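Local coordinates for sensor protein kinase HptS (Staphylococcus aureus, PDB 6LKI) that probably relays extracellular glucose-6-phosphate sensing, together with a partner solute-binding protein, across the membrane as a two-component histidine kinase, at residues T59-E63 with N73-L78. Residues are numbered along the deposited sequence.
Sequences TLYYE and NNYEHL
Segment 59-63, in extended conformation on strand 59-66, lies against segment 73-78, the start of the loop after the antiparallel edge strand 69-72; Tyr61 CA and Asn74 CA are nearest, 5.9 Å apart. Asn74 centres an inverse gamma turn and starts a type I turn closed by His77 N to Asn74 O, 3.0 Å; Tyr75-His77 are exposed, and His77 touches Gly201 of the solute-binding protein chain. Hydrogen bonds across the contact come from Asn73 (chi1 p): OD1 accepts from Tyr62 N at 2.8 Å, and ND2 donates weakly to Leu60 O at 3.3 Å. Asn74's side chain spans the turn, OD1 accepting from Leu78 N (2.9 Å) and ND2 donating to Leu78 O (2.7 Å); a water links Asn74 ND2 (3.1 Å) to Glu63 OE2 (2.5 Å). In van der Waals contact, Tyr61 (chi1 m) sets CD1 3.7 Å from Asn74 CA and CZ 3.9 Å from Leu78 CD1. Asn73 OD1 lies over one face of the Tyr62 ring, which packs on helix 39-55. The Asn73 side-chain amide thus continues the strand's pairing where its neighbour 69-72 ends.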
ATOM      1  N   THR B  59      -5.320  14.097  21.099  1.00 36.71           N
ATOM      2  CA  THR B  59      -4.164  14.278  20.228  1.00 35.00           C
ATOM      3  C   THR B  59      -4.399  13.475  18.956  1.00 33.59           C
ATOM      4  O   THR B  59      -4.397  12.240  18.983  1.00 31.67           O
ATOM      5  CB  THR B  59      -2.880  13.836  20.927  1.00 37.19           C
ATOM      6  OG1 THR B  59      -2.678  14.625  22.106  1.00 37.88           O
ATOM      7  CG2 THR B  59      -1.684  14.005  20.000  1.00 33.68           C
ATOM      8  N   LEU B  60      -4.613  14.169  17.845  1.00 29.64           N
ATOM      9  CA  LEU B  60      -4.963  13.536  16.584  1.00 29.19           C
ATOM     10  C   LEU B  60      -3.894  13.816  15.541  1.00 29.04           C
ATOM     11  O   LEU B  60      -3.302  14.900  15.518  1.00 27.54           O
ATOM     12  CB  LEU B  60      -6.326  14.026  16.081  1.00 32.89           C
ATOM     13  CG  LEU B  60      -7.498  13.840  17.045  1.00 31.70           C
ATOM     14  CD1 LEU B  60      -8.761  14.466  16.479  1.00 32.36           C
ATOM     15  CD2 LEU B  60      -7.709  12.364  17.340  1.00 34.33           C
ATOM     16  N   TYR B  61      -3.648  12.828  14.685  1.00 29.76           N
ATOM     17  CA  TYR B  61      -2.748  12.963  13.549  1.00 28.46           C
ATOM     18  C   TYR B  61      -3.511  12.612  12.283  1.00 28.69           C
ATOM     19  O   TYR B  61      -4.212  11.594  12.240  1.00 29.55           O
ATOM     20  CB  TYR B  61      -1.517  12.064  13.703  1.00 27.21           C
ATOM     21  CG  TYR B  61      -0.623  12.490  14.839  1.00 25.90           C
ATOM     22  CD1 TYR B  61       0.228  13.577  14.703  1.00 28.23           C
ATOM     23  CD2 TYR B  61      -0.650  11.825  16.058  1.00 27.71           C
ATOM     24  CE1 TYR B  61       1.038  13.983  15.745  1.00 30.07           C
ATOM     25  CE2 TYR B  61       0.158  12.223  17.106  1.00 29.21           C
ATOM     26  CZ  TYR B  61       1.000  13.301  16.943  1.00 31.74           C
ATOM     27  OH  TYR B  61       1.806  13.705  17.981  1.00 32.66           O
ATOM     28  N   TYR B  62      -3.389  13.455  11.265  1.00 25.37           N
ATOM     29  CA  TYR B  62      -4.016  13.187   9.982  1.00 25.55           C
ATOM     30  C   TYR B  62      -2.978  12.717   8.972  1.00 29.43           C
ATOM     31  O   TYR B  62      -1.812  13.119   9.014  1.00 29.50           O
ATOM     32  CB  TYR B  62      -4.749  14.422   9.446  1.00 26.10           C
ATOM     33  CG  TYR B  62      -3.894  15.665   9.282  1.00 29.51           C
ATOM     34  CD1 TYR B  62      -3.086  15.840   8.163  1.00 28.41           C
ATOM     35  CD2 TYR B  62      -3.916  16.673  10.235  1.00 26.79           C
ATOM     36  CE1 TYR B  62      -2.308  16.978   8.011  1.00 25.78           C
ATOM     37  CE2 TYR B  62      -3.148  17.814  10.090  1.00 27.96           C
ATOM     38  CZ  TYR B  62      -2.346  17.962   8.978  1.00 27.25           C
ATOM     39  OH  TYR B  62      -1.579  19.096   8.834  1.00 29.77           O
ATOM     40  N   GLU B  63      -3.418  11.842   8.073  1.00 25.13           N
ATOM     41  CA  GLU B  63      -2.635  11.419   6.917  1.00 28.56           C
ATOM     42  C   GLU B  63      -3.511  11.619   5.688  1.00 28.77           C
ATOM     43  O   GLU B  63      -4.540  10.951   5.541  1.00 30.62           O
ATOM     44  CB  GLU B  63      -2.182   9.963   7.044  1.00 29.83           C
ATOM     45  CG  GLU B  63      -1.090   9.736   8.082  1.00 31.38           C
ATOM     46  CD  GLU B  63      -0.478   8.348   7.996  1.00 34.06           C
ATOM     47  OE1 GLU B  63      -1.012   7.504   7.248  1.00 37.40           O
ATOM     48  OE2 GLU B  63       0.540   8.101   8.679  1.00 32.39           O
ATOM     49  N   ASN B  73       0.534  15.821   9.729  1.00 24.07           N
ATOM     50  CA  ASN B  73       1.068  16.569  10.859  1.00 24.66           C
ATOM     51  C   ASN B  73       1.839  15.674  11.821  1.00 25.93           C
ATOM     52  O   ASN B  73       2.179  16.111  12.926  1.00 25.17           O
ATOM     53  CB  ASN B  73      -0.053  17.297  11.605  1.00 25.47           C
ATOM     54  CG  ASN B  73      -0.988  16.347  12.320  1.00 26.79           C
ATOM     55  OD1 ASN B  73      -1.274  15.259  11.826  1.00 26.78           O
ATOM     56  ND2 ASN B  73      -1.472  16.754  13.488  1.00 26.43           N
ATOM     57  N   ASN B  74       2.108  14.431  11.426  1.00 25.55           N
ATOM     58  CA  ASN B  74       2.922  13.508  12.216  1.00 27.89           C
ATOM     59  C   ASN B  74       4.398  13.759  11.898  1.00 28.84           C
ATOM     60  O   ASN B  74       5.103  12.933  11.316  1.00 28.08           O
ATOM     61  CB  ASN B  74       2.505  12.069  11.932  1.00 27.12           C
ATOM     62  CG  ASN B  74       3.244  11.057  12.786  1.00 32.12           C
ATOM     63  OD1 ASN B  74       3.876  11.405  13.782  1.00 29.90           O
ATOM     64  ND2 ASN B  74       3.160   9.788  12.398  1.00 28.86           N
ATOM     65  N   TYR B  75       4.857  14.950  12.301  1.00 28.06           N
ATOM     66  CA  TYR B  75       6.183  15.419  11.907  1.00 28.08           C
ATOM     67  C   TYR B  75       7.297  14.581  12.522  1.00 26.79           C
ATOM     68  O   TYR B  75       8.379  14.468  11.933  1.00 28.86           O
ATOM     69  CB  TYR B  75       6.355  16.889  12.291  1.00 29.64           C
ATOM     70  CG  TYR B  75       5.254  17.787  11.774  1.00 26.88           C
ATOM     71  CD1 TYR B  75       5.138  18.066  10.418  1.00 27.68           C
ATOM     72  CD2 TYR B  75       4.328  18.353  12.640  1.00 26.63           C
ATOM     73  CE1 TYR B  75       4.130  18.886   9.939  1.00 29.54           C
ATOM     74  CE2 TYR B  75       3.319  19.175  12.173  1.00 28.57           C
ATOM     75  CZ  TYR B  75       3.224  19.437  10.821  1.00 29.83           C
ATOM     76  OH  TYR B  75       2.220  20.255  10.354  1.00 29.00           O
ATOM     77  N   GLU B  76       7.064  13.996  13.694  1.00 27.01           N
ATOM     78  CA  GLU B  76       8.061  13.135  14.318  1.00 30.55           C
ATOM     79  C   GLU B  76       8.014  11.706  13.801  1.00 30.90           C
ATOM     80  O   GLU B  76       8.785  10.867  14.283  1.00 32.47           O
ATOM     81  CB  GLU B  76       7.888  13.138  15.840  1.00 33.99           C
ATOM     82  CG  GLU B  76       8.439  14.374  16.521  1.00 34.71           C
ATOM     83  CD  GLU B  76       8.430  14.260  18.031  1.00 35.97           C
ATOM     84  OE1 GLU B  76       7.741  15.069  18.688  1.00 33.53           O
ATOM     85  OE2 GLU B  76       9.110  13.358  18.564  1.00 36.56           O
ATOM     86  N   HIS B  77       7.131  11.414  12.842  1.00 29.13           N
ATOM     87  CA  HIS B  77       7.030  10.089  12.227  1.00 31.94           C
ATOM     88  C   HIS B  77       6.774   9.006  13.273  1.00 35.33           C
ATOM     89  O   HIS B  77       7.391   7.938  13.253  1.00 34.97           O
ATOM     90  CB  HIS B  77       8.275   9.767  11.397  1.00 30.01           C
ATOM     91  CG  HIS B  77       8.594  10.802  10.365  1.00 30.62           C
ATOM     92  ND1 HIS B  77       9.782  11.498  10.350  1.00 33.79           N
ATOM     93  CD2 HIS B  77       7.873  11.266   9.317  1.00 31.37           C
ATOM     94  CE1 HIS B  77       9.783  12.344   9.335  1.00 30.66           C
ATOM     95  NE2 HIS B  77       8.635  12.222   8.691  1.00 34.13           N
ATOM     96  N   LEU B  78       5.864   9.289  14.201  1.00 30.98           N
ATOM     97  CA  LEU B  78       5.410   8.266  15.131  1.00 31.30           C
ATOM     98  C   LEU B  78       4.688   7.161  14.372  1.00 32.70           C
ATOM     99  O   LEU B  78       4.005   7.406  13.373  1.00 35.28           O
ATOM    100  CB  LEU B  78       4.484   8.873  16.186  1.00 33.03           C
ATOM    101  CG  LEU B  78       5.006  10.073  16.977  1.00 31.27           C
ATOM    102  CD1 LEU B  78       3.874  10.732  17.751  1.00 33.01           C
ATOM    103  CD2 LEU B  78       6.132   9.655  17.910  1.00 38.61           C
TER
HETATM  104  O   HOH W   1       2.070   9.952   9.509  1.00 37.09           O